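PDB 3GBV: putative LacI-family transcriptional regulator, which probably regulates transcription as a LacI-family member, its periplasmic-binding-protein-like domain presumably binding a small-molecule effector. Local coordinates for residues Tyr23-Ala34 with Gln252-Ile262; Gly94-Ser102 with Pro108-Asn116. All blocks are in the same frame, centred on the assembly; numbering follows the deposited sequence.

Interaction 1: Tyr23-Ala34 with Gln252-Ile262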
loop_
_atom_site.group_PDB
_atom_site.type_symbol
_atom_site.label_atom_id
_atom_site.label_comp_id
_atom_site.label_asym_id
_atom_site.label_seq_id
_atom_site.Cartn_x
_atom_site.Cartn_y
_atom_site.Cartn_z
ATOM N N TYR A 23 -9.602 -1.398 -16.016
ATOM C CA TYR A 23 -9.005 -0.365 -15.190
ATOM C C TYR A 23 -9.836 0.883 -14.904
ATOM O O TYR A 23 -9.954 1.300 -13.760
ATOM C CB TYR A 23 -7.667 0.083 -15.773
ATOM C CG TYR A 23 -7.002 1.125 -14.906
ATOM C CD1 TYR A 23 -6.369 0.764 -13.715
ATOM C CD2 TYR A 23 -7.064 2.478 -15.239
ATOM C CE1 TYR A 23 -5.820 1.730 -12.872
ATOM C CE2 TYR A 23 -6.520 3.450 -14.407
ATOM C CZ TYR A 23 -5.902 3.073 -13.226
ATOM O OH TYR A 23 -5.389 4.042 -12.402
ATOM N N TRP A 24 -10.412 1.468 -15.942
ATOM C CA TRP A 24 -11.164 2.705 -15.794
ATOM C C TRP A 24 -12.440 2.666 -14.965
ATOM O O TRP A 24 -12.913 3.710 -14.495
ATOM C CB TRP A 24 -11.437 3.286 -17.182
ATOM C CG TRP A 24 -10.178 3.364 -17.986
ATOM C CD1 TRP A 24 -9.785 2.517 -18.990
ATOM C CD2 TRP A 24 -9.096 4.269 -17.780
ATOM N NE1 TRP A 24 -8.515 2.842 -19.417
ATOM C CE2 TRP A 24 -8.067 3.921 -18.685
ATOM C CE3 TRP A 24 -8.883 5.349 -16.910
ATOM C CZ2 TRP A 24 -6.852 4.605 -18.752
ATOM C CZ3 TRP A 24 -7.675 6.033 -16.970
ATOM C CH2 TRP A 24 -6.675 5.656 -17.888
ATOM N N THR A 25 -12.998 1.479 -14.770
ATOM C CA THR A 25 -14.213 1.373 -13.971
ATOM C C THR A 25 -13.995 1.942 -12.555
ATOM O O THR A 25 -14.881 2.568 -11.979
ATOM C CB THR A 25 -14.671 -0.090 -13.892
ATOM O OG1 THR A 25 -15.011 -0.539 -15.210
ATOM C CG2 THR A 25 -15.883 -0.229 -12.994
ATOM N N ASP A 26 -12.805 1.736 -12.005
ATOM C CA ASP A 26 -12.501 2.239 -10.674
ATOM C C ASP A 26 -12.324 3.763 -10.663
ATOM O O ASP A 26 -12.787 4.445 -9.746
ATOM C CB ASP A 26 -11.260 1.550 -10.126
ATOM C CG ASP A 26 -11.540 0.124 -9.690
ATOM O OD1 ASP A 26 -12.532 -0.079 -8.958
ATOM O OD2 ASP A 26 -10.767 -0.789 -10.069
ATOM N N VAL A 27 -11.652 4.290 -11.683
ATOM C CA VAL A 27 -11.454 5.731 -11.784
ATOM C C VAL A 27 -12.830 6.388 -11.874
ATOM O O VAL A 27 -13.062 7.455 -11.296
ATOM C CB VAL A 27 -10.648 6.102 -13.045
ATOM C CG1 VAL A 27 -10.543 7.624 -13.173
ATOM C CG2 VAL A 27 -9.265 5.463 -12.979
ATOM N N GLN A 28 -13.745 5.742 -12.590
ATOM C CA GLN A 28 -15.088 6.281 -12.743
ATOM C C GLN A 28 -15.858 6.262 -11.426
ATOM O O GLN A 28 -16.602 7.202 -11.131
ATOM C CB GLN A 28 -15.844 5.530 -13.840
ATOM C CG GLN A 28 -15.493 6.025 -15.237
ATOM C CD GLN A 28 -16.182 5.240 -16.342
ATOM O OE1 GLN A 28 -17.218 4.610 -16.123
ATOM N NE2 GLN A 28 -15.617 5.291 -17.542
ATOM N N LYS A 29 -15.682 5.204 -10.636
ATOM C CA LYS A 29 -16.341 5.137 -9.338
ATOM C C LYS A 29 -15.824 6.333 -8.549
ATOM O O LYS A 29 -16.595 7.045 -7.907
ATOM C CB LYS A 29 -15.992 3.841 -8.587
ATOM C CG LYS A 29 -16.586 2.569 -9.188
ATOM C CD LYS A 29 -16.487 1.388 -8.221
ATOM C CE LYS A 29 -16.923 0.081 -8.884
ATOM N NZ LYS A 29 -18.292 0.173 -9.486
ATOM N N GLY A 30 -14.513 6.556 -8.623
ATOM C CA GLY A 30 -13.912 7.673 -7.918
ATOM C C GLY A 30 -14.611 8.973 -8.262
ATOM O O GLY A 30 -14.999 9.729 -7.375
ATOM N N ILE A 31 -14.770 9.227 -9.558
ATOM C CA ILE A 31 -15.426 10.432 -10.036
ATOM C C ILE A 31 -16.840 10.532 -9.461
ATOM O O ILE A 31 -17.260 11.594 -8.992
ATOM C CB ILE A 31 -15.498 10.435 -11.585
ATOM C CG1 ILE A 31 -14.090 10.612 -12.178
ATOM C CG2 ILE A 31 -16.418 11.540 -12.064
ATOM C CD1 ILE A 31 -14.011 10.303 -13.669
ATOM N N ARG A 32 -17.572 9.424 -9.492
ATOM C CA ARG A 32 -18.933 9.417 -8.973
ATOM C C ARG A 32 -18.966 9.764 -7.489
ATOM O O ARG A 32 -19.765 10.596 -7.059
ATOM C CB ARG A 32 -19.593 8.052 -9.202
ATOM C CG ARG A 32 -19.904 7.764 -10.656
ATOM C CD ARG A 32 -20.760 8.870 -11.218
ATOM N NE ARG A 32 -20.894 8.803 -12.670
ATOM C CZ ARG A 32 -21.506 9.735 -13.396
ATOM N NH1 ARG A 32 -22.034 10.798 -12.799
ATOM N NH2 ARG A 32 -21.585 9.611 -14.718
ATOM N N GLU A 33 -18.099 9.123 -6.711
ATOM C CA GLU A 33 -18.039 9.386 -5.285
ATOM C C GLU A 33 -17.775 10.872 -5.057
ATOM O O GLU A 33 -18.318 11.466 -4.124
ATOM C CB GLU A 33 -16.939 8.546 -4.638
ATOM C CG GLU A 33 -16.788 8.734 -3.127
ATOM C CD GLU A 33 -18.046 8.361 -2.352
ATOM O OE1 GLU A 33 -18.590 7.253 -2.589
ATOM O OE2 GLU A 33 -18.485 9.170 -1.503
ATOM N N ALA A 34 -16.953 11.473 -5.915
ATOM C CA ALA A 34 -16.632 12.896 -5.792
ATOM C C ALA A 34 -17.833 13.781 -6.125
ATOM O O ALA A 34 -18.061 14.805 -5.483
ATOM C CB ALA A 34 -15.454 13.253 -6.696
ATOM N N GLN A 252 -2.142 1.560 -8.019
ATOM C CA GLN A 252 -1.924 3.006 -8.025
ATOM C C GLN A 252 -3.139 3.799 -7.533
ATOM O O GLN A 252 -3.214 5.013 -7.723
ATOM C CB GLN A 252 -1.562 3.455 -9.438
ATOM C CG GLN A 252 -2.640 3.115 -10.439
ATOM C CD GLN A 252 -2.264 3.492 -11.842
ATOM O OE1 GLN A 252 -2.385 2.685 -12.749
ATOM N NE2 GLN A 252 -1.816 4.723 -12.033
ATOM N N GLN A 253 -4.079 3.107 -6.898
ATOM C CA GLN A 253 -5.291 3.735 -6.381
ATOM C C GLN A 253 -6.059 4.554 -7.425
ATOM O O GLN A 253 -6.098 5.791 -7.367
ATOM C CB GLN A 253 -4.946 4.614 -5.177
ATOM C CG GLN A 253 -4.547 3.820 -3.944
ATOM C CD GLN A 253 -4.027 4.696 -2.833
ATOM O OE1 GLN A 253 -4.616 5.727 -2.504
ATOM N NE2 GLN A 253 -2.921 4.283 -2.236
ATOM N N PRO A 254 -6.670 3.867 -8.406
ATOM C CA PRO A 254 -7.440 4.542 -9.458
ATOM C C PRO A 254 -8.648 5.286 -8.893
ATOM O O PRO A 254 -8.993 6.375 -9.371
ATOM C CB PRO A 254 -7.836 3.397 -10.389
ATOM C CG PRO A 254 -7.841 2.182 -9.475
ATOM C CD PRO A 254 -6.619 2.410 -8.633
ATOM N N GLU A 255 -9.288 4.711 -7.873
ATOM C CA GLU A 255 -10.453 5.358 -7.259
ATOM C C GLU A 255 -10.091 6.778 -6.816
ATOM O O GLU A 255 -10.786 7.737 -7.150
ATOM C CB GLU A 255 -10.955 4.569 -6.032
ATOM C CG GLU A 255 -11.244 3.082 -6.260
ATOM C CD GLU A 255 -9.984 2.198 -6.247
ATOM O OE1 GLU A 255 -8.873 2.716 -5.979
ATOM O OE2 GLU A 255 -10.112 0.976 -6.503
ATOM N N LEU A 256 -8.998 6.899 -6.062
ATOM C CA LEU A 256 -8.531 8.189 -5.558
ATOM C C LEU A 256 -8.100 9.144 -6.673
ATOM O O LEU A 256 -8.256 10.363 -6.545
ATOM C CB LEU A 256 -7.367 7.987 -4.583
ATOM C CG LEU A 256 -6.845 9.212 -3.819
ATOM C CD1 LEU A 256 -7.980 9.856 -3.027
ATOM C CD2 LEU A 256 -5.721 8.775 -2.879
ATOM N N GLN A 257 -7.560 8.609 -7.765
ATOM C CA GLN A 257 -7.147 9.475 -8.862
ATOM C C GLN A 257 -8.363 10.163 -9.475
ATOM O O GLN A 257 -8.306 11.338 -9.835
ATOM C CB GLN A 257 -6.404 8.682 -9.936
ATOM C CG GLN A 257 -4.996 8.288 -9.535
ATOM C CD GLN A 257 -4.248 7.567 -10.636
ATOM O OE1 GLN A 257 -4.297 7.963 -11.794
ATOM N NE2 GLN A 257 -3.535 6.514 -10.274
ATOM N N GLY A 258 -9.462 9.429 -9.597
ATOM C CA GLY A 258 -10.662 10.013 -10.173
ATOM C C GLY A 258 -11.277 11.003 -9.200
ATOM O O GLY A 258 -11.667 12.115 -9.568
ATOM N N PHE A 259 -11.357 10.589 -7.943
ATOM C CA PHE A 259 -11.915 11.435 -6.909
ATOM C C PHE A 259 -11.138 12.753 -6.864
ATOM O O PHE A 259 -11.724 13.831 -6.949
ATOM C CB PHE A 259 -11.829 10.731 -5.556
ATOM C CG PHE A 259 -12.526 11.463 -4.455
ATOM C CD1 PHE A 259 -13.895 11.307 -4.259
ATOM C CD2 PHE A 259 -11.825 12.347 -3.642
ATOM C CE1 PHE A 259 -14.563 12.019 -3.268
ATOM C CE2 PHE A 259 -12.483 13.066 -2.646
ATOM C CZ PHE A 259 -13.861 12.901 -2.462
ATOM N N ASN A 260 -9.817 12.661 -6.742
ATOM C CA ASN A 260 -8.964 13.850 -6.685
ATOM C C ASN A 260 -9.058 14.759 -7.909
ATOM O O ASN A 260 -8.954 15.978 -7.783
ATOM C CB ASN A 260 -7.511 13.440 -6.468
ATOM C CG ASN A 260 -7.204 13.170 -5.019
ATOM O OD1 ASN A 260 -8.079 12.765 -4.255
ATOM N ND2 ASN A 260 -5.954 13.381 -4.629
ATOM N N SER A 261 -9.246 14.181 -9.090
ATOM C CA SER A 261 -9.350 14.997 -10.294
ATOM C C SER A 261 -10.490 15.990 -10.153
ATOM O O SER A 261 -10.318 17.186 -10.396
ATOM C CB SER A 261 -9.585 14.128 -11.534
ATOM O OG SER A 261 -8.409 13.415 -11.877
ATOM N N ILE A 262 -11.651 15.477 -9.747
ATOM C CA ILE A 262 -12.852 16.289 -9.572
ATOM C C ILE A 262 -12.688 17.264 -8.414
ATOM O O ILE A 262 -13.085 18.430 -8.504
ATOM C CB ILE A 262 -14.081 15.408 -9.288
ATOM C CG1 ILE A 262 -14.243 14.358 -10.390
ATOM C CG2 ILE A 262 -15.327 16.283 -9.203
ATOM C CD1 ILE A 262 -14.533 14.936 -11.760
#

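Interaction 2: Gly94-Ser102 with Pro108-Asn116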
loop_
_atom_site.group_PDB
_atom_site.type_symbol
_atom_site.label_atom_id
_atom_site.label_comp_id
_atom_site.label_asym_id
_atom_site.label_seq_id
_atom_site.Cartn_x
_atom_site.Cartn_y
_atom_site.Cartn_z
ATOM N N GLY A 94 -9.632 28.818 -22.352
ATOM C CA GLY A 94 -9.485 29.063 -20.928
ATOM C C GLY A 94 -10.147 27.980 -20.090
ATOM O O GLY A 94 -10.564 28.233 -18.956
ATOM N N ILE A 95 -10.249 26.774 -20.643
ATOM C CA ILE A 95 -10.857 25.655 -19.923
ATOM C C ILE A 95 -9.756 24.813 -19.284
ATOM O O ILE A 95 -9.026 24.097 -19.972
ATOM C CB ILE A 95 -11.698 24.764 -20.876
ATOM C CG1 ILE A 95 -12.792 25.603 -21.543
ATOM C CG2 ILE A 95 -12.330 23.623 -20.107
ATOM C CD1 ILE A 95 -13.611 24.863 -22.575
ATOM N N PRO A 96 -9.615 24.896 -17.955
ATOM C CA PRO A 96 -8.585 24.126 -17.253
ATOM C C PRO A 96 -8.785 22.622 -17.413
ATOM O O PRO A 96 -9.917 22.131 -17.396
ATOM C CB PRO A 96 -8.762 24.564 -15.805
ATOM C CG PRO A 96 -10.254 24.786 -15.721
ATOM C CD PRO A 96 -10.517 25.560 -16.995
ATOM N N TYR A 97 -7.685 21.893 -17.565
ATOM C CA TYR A 97 -7.768 20.452 -17.704
ATOM C C TYR A 97 -6.752 19.699 -16.853
ATOM O O TYR A 97 -5.648 20.185 -16.577
ATOM C CB TYR A 97 -7.642 20.048 -19.174
ATOM C CG TYR A 97 -6.326 20.378 -19.830
ATOM C CD1 TYR A 97 -5.272 19.467 -19.818
ATOM C CD2 TYR A 97 -6.160 21.569 -20.546
ATOM C CE1 TYR A 97 -4.094 19.725 -20.512
ATOM C CE2 TYR A 97 -4.979 21.837 -21.241
ATOM C CZ TYR A 97 -3.958 20.910 -21.224
ATOM O OH TYR A 97 -2.811 21.154 -21.946
ATOM N N ILE A 98 -7.152 18.503 -16.440
ATOM C CA ILE A 98 -6.332 17.653 -15.600
ATOM C C ILE A 98 -5.953 16.342 -16.286
ATOM O O ILE A 98 -6.799 15.676 -16.886
ATOM C CB ILE A 98 -7.080 17.311 -14.287
ATOM C CG1 ILE A 98 -7.303 18.589 -13.474
ATOM C CG2 ILE A 98 -6.301 16.262 -13.492
ATOM C CD1 ILE A 98 -8.141 18.384 -12.251
ATOM N N TYR A 99 -4.677 15.982 -16.203
ATOM C CA TYR A 99 -4.229 14.724 -16.770
ATOM C C TYR A 99 -4.221 13.663 -15.680
ATOM O O TYR A 99 -3.884 13.930 -14.526
ATOM C CB TYR A 99 -2.803 14.807 -17.334
ATOM C CG TYR A 99 -2.641 15.546 -18.650
ATOM C CD1 TYR A 99 -3.618 15.474 -19.652
ATOM C CD2 TYR A 99 -1.481 16.273 -18.909
ATOM C CE1 TYR A 99 -3.435 16.114 -20.881
ATOM C CE2 TYR A 99 -1.289 16.913 -20.133
ATOM C CZ TYR A 99 -2.264 16.832 -21.112
ATOM O OH TYR A 99 -2.070 17.478 -22.314
ATOM N N ILE A 100 -4.610 12.457 -16.060
ATOM C CA ILE A 100 -4.590 11.340 -15.147
ATOM C C ILE A 100 -3.855 10.228 -15.872
ATOM O O ILE A 100 -3.930 10.115 -17.104
ATOM C CB ILE A 100 -6.001 10.859 -14.773
ATOM C CG1 ILE A 100 -6.839 10.666 -16.035
ATOM C CG2 ILE A 100 -6.647 11.845 -13.827
ATOM C CD1 ILE A 100 -8.250 10.160 -15.765
ATOM N N ASP A 101 -3.126 9.430 -15.100
ATOM C CA ASP A 101 -2.367 8.300 -15.612
ATOM C C ASP A 101 -1.093 8.670 -16.377
ATOM O O ASP A 101 0.011 8.345 -15.942
ATOM C CB ASP A 101 -3.257 7.431 -16.490
ATOM C CG ASP A 101 -2.632 6.104 -16.781
ATOM O OD1 ASP A 101 -2.356 5.373 -15.803
ATOM O OD2 ASP A 101 -2.406 5.805 -17.969
ATOM N N SER A 102 -1.246 9.343 -17.516
ATOM C CA SER A 102 -0.097 9.749 -18.321
ATOM C C SER A 102 0.005 11.264 -18.414
ATOM O O SER A 102 -1.012 11.960 -18.426
ATOM C CB SER A 102 -0.207 9.195 -19.749
ATOM O OG SER A 102 -0.212 7.780 -19.782
ATOM N N PRO A 108 1.601 20.923 -20.646
ATOM C CA PRO A 108 1.294 20.901 -19.214
ATOM C C PRO A 108 -0.154 21.237 -18.868
ATOM O O PRO A 108 -0.743 22.178 -19.416
ATOM C CB PRO A 108 2.287 21.901 -18.621
ATOM C CG PRO A 108 2.553 22.837 -19.745
ATOM C CD PRO A 108 2.663 21.907 -20.930
ATOM N N PRO A 109 -0.754 20.448 -17.958
ATOM C CA PRO A 109 -2.135 20.626 -17.508
ATOM C C PRO A 109 -2.165 21.479 -16.250
ATOM O O PRO A 109 -1.139 22.017 -15.827
ATOM C CB PRO A 109 -2.556 19.208 -17.200
ATOM C CG PRO A 109 -1.312 18.698 -16.502
ATOM C CD PRO A 109 -0.197 19.192 -17.416
ATOM N N LEU A 110 -3.348 21.583 -15.653
ATOM C CA LEU A 110 -3.516 22.329 -14.420
ATOM C C LEU A 110 -2.967 21.441 -13.319
ATOM O O LEU A 110 -2.319 21.921 -12.389
ATOM C CB LEU A 110 -4.995 22.603 -14.151
ATOM C CG LEU A 110 -5.350 22.995 -12.710
ATOM C CD1 LEU A 110 -4.806 24.385 -12.382
ATOM C CD2 LEU A 110 -6.857 22.966 -12.549
ATOM N N ALA A 111 -3.229 20.138 -13.449
ATOM C CA ALA A 111 -2.787 19.145 -12.474
ATOM C C ALA A 111 -2.717 17.734 -13.071
ATOM O O ALA A 111 -3.407 17.420 -14.048
ATOM C CB ALA A 111 -3.717 19.155 -11.274
ATOM N N PHE A 112 -1.882 16.892 -12.466
ATOM C CA PHE A 112 -1.686 15.517 -12.911
ATOM C C PHE A 112 -1.780 14.564 -11.738
ATOM O O PHE A 112 -1.263 14.840 -10.655
ATOM C CB PHE A 112 -0.309 15.346 -13.566
ATOM C CG PHE A 112 0.097 13.902 -13.778
ATOM C CD1 PHE A 112 -0.492 13.135 -14.777
ATOM C CD2 PHE A 112 1.065 13.312 -12.968
ATOM C CE1 PHE A 112 -0.122 11.799 -14.968
ATOM C CE2 PHE A 112 1.444 11.978 -13.150
ATOM C CZ PHE A 112 0.848 11.222 -14.150
ATOM N N PHE A 113 -2.445 13.439 -11.974
ATOM C CA PHE A 113 -2.621 12.401 -10.969
ATOM C C PHE A 113 -2.253 11.095 -11.641
ATOM O O PHE A 113 -2.882 10.686 -12.629
ATOM C CB PHE A 113 -4.074 12.340 -10.484
ATOM C CG PHE A 113 -4.484 13.517 -9.651
ATOM C CD1 PHE A 113 -4.209 13.548 -8.292
ATOM C CD2 PHE A 113 -5.117 14.613 -10.231
ATOM C CE1 PHE A 113 -4.550 14.653 -7.523
ATOM C CE2 PHE A 113 -5.461 15.723 -9.471
ATOM C CZ PHE A 113 -5.177 15.742 -8.114
ATOM N N GLY A 114 -1.223 10.456 -11.101
ATOM C CA GLY A 114 -0.750 9.197 -11.638
ATOM C C GLY A 114 0.577 8.847 -10.994
ATOM O O GLY A 114 1.100 9.601 -10.166
ATOM N N GLN A 115 1.134 7.703 -11.359
ATOM C CA GLN A 115 2.401 7.310 -10.785
ATOM C C GLN A 115 3.556 7.994 -11.477
ATOM O O GLN A 115 3.429 8.510 -12.589
ATOM C CB GLN A 115 2.631 5.801 -10.905
ATOM C CG GLN A 115 1.666 4.918 -10.155
ATOM C CD GLN A 115 2.127 3.476 -10.133
ATOM O OE1 GLN A 115 2.643 2.959 -11.126
ATOM N NE2 GLN A 115 1.933 2.814 -9.004
ATOM N N ASN A 116 4.679 8.021 -10.779
ATOM C CA ASN A 116 5.894 8.539 -11.346
ATOM C C ASN A 116 6.312 7.275 -12.125
ATOM O O ASN A 116 6.892 6.335 -11.556
ATOM C CB ASN A 116 6.902 8.846 -10.245
ATOM C CG ASN A 116 8.265 9.177 -10.802
ATOM O OD1 ASN A 116 8.816 8.425 -11.607
ATOM N ND2 ASN A 116 8.818 10.307 -10.379
HETATM O O HOH W 1 -0.521 23.366 -22.007
#

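Interaction 1: Tyr23-Ala34 with Gln252-Ile262
Helices 23-37 and 254-270 pack at very short range through G30 and G258 on one side of the parallel sheet that contains strand 9-16. Their segment axes approach to 6.4 Å and cross at -40°. With no side chain on either glycine, backbone meets backbone: G30 CA lies 3.2 Å from E255 O in a CA-H...O contact, and V27 CA and E255 CA make similar contacts with P254 O and D26 O. Toward the N-terminal ends, P254 CB sits 3.4 Å from Y23 CZ, while P254 CG rests on D26 CB. Beside it the side chains of D26 and E255 lie side by side, carboxylate planes 47° apart and D26 OD1 3.6 Å from E255 OE2, a likely mutual repulsion. At the other end F259 CG is anti to the backbone N (chi1 -173°), which carries the ring along the first helix: G30 O lies at its edge, and F259 CD1 is 3.5 Å from A34 CB. The same methyl touches I262 CB, and the I31 and I262 side chains cross at about a right angle, I31 CG2 against I262 CD1. Such glycine-mediated helix packing here joins two neighbouring helices of a periplasmic-binding-protein-like alpha/beta/alpha subdomain.

Interaction 2: Gly94-Ser102 with Pro108-Asn116
P96 and L110 open this parallel strand pairing with a loose apolar touch, P96 CB to L110 CD2. Y97 starts away from the second segment, but its ring reaches P109 in the loop before the strand: CG stands between the backbone N and the carbonyl carbon (chi1 63°), and CE1 lies 3.7 Å from P109 CB, the two side chains crossing nearly at a right angle. A water bridges Y97 OH and P108 O, while Y97 OH is also hydrogen-bonded to A107 O. The backbone ladder begins at Y97 O, which takes an almost straight bond from L110 N (2.8 Å, 171° at the hydrogen). I98 CG2 presses against A111 O and meets the F113 ring at its edge, 3.8 Å from CD2. Y99 N donates to A111 O and Y99 O accepts from F113 N, so both polar backbone atoms of Y99 face the second strand. Its ring takes P109 CB in an off-centre CH-pi contact, 4.0 Å from the centroid, and its hydroxyl bonds to A107 O. I100 lies beside F113, its CA 3.1 Å from F113 O. That oxygen accepts the last rung, from D101 N at 2.8 Å. Past the strand, the backbone of D101 and S102 borders the edge of the F112 ring: D101 O lies near the ring plane, 3.5 Å from CZ, and G114 N sits over one face. I98, I100 and F113 face helix 254-270, whereas Y97 and Y99 meet helix 84-93. Adjacent parallel strands covered by helices on both sides are characteristic of the Rossmann-like sheet of periplasmic-binding-protein folds.

From the N terminus, strand 9-16 leads into helix 23-37, the first partner of interaction 1. The chain then builds strands 43-50 and 72-75 before reaching 94-102, and interaction 2 closes a short loop there, five residues intervening before 108-116. It next forms most of the second, mixed sheet and returns through strand 246-251 to helix 254-270, where interaction 1 closes a loop spanning 217 residues that contains interaction 2 whole. The two contacts meet directly: S261 OG lies 3.1 Å from I100 CG2, and N260 CB 3.4 Å from F113 CE1. Helix 254-270 thus joins helix 23-37 to strands 97-100 and 111-114 of the first sheet.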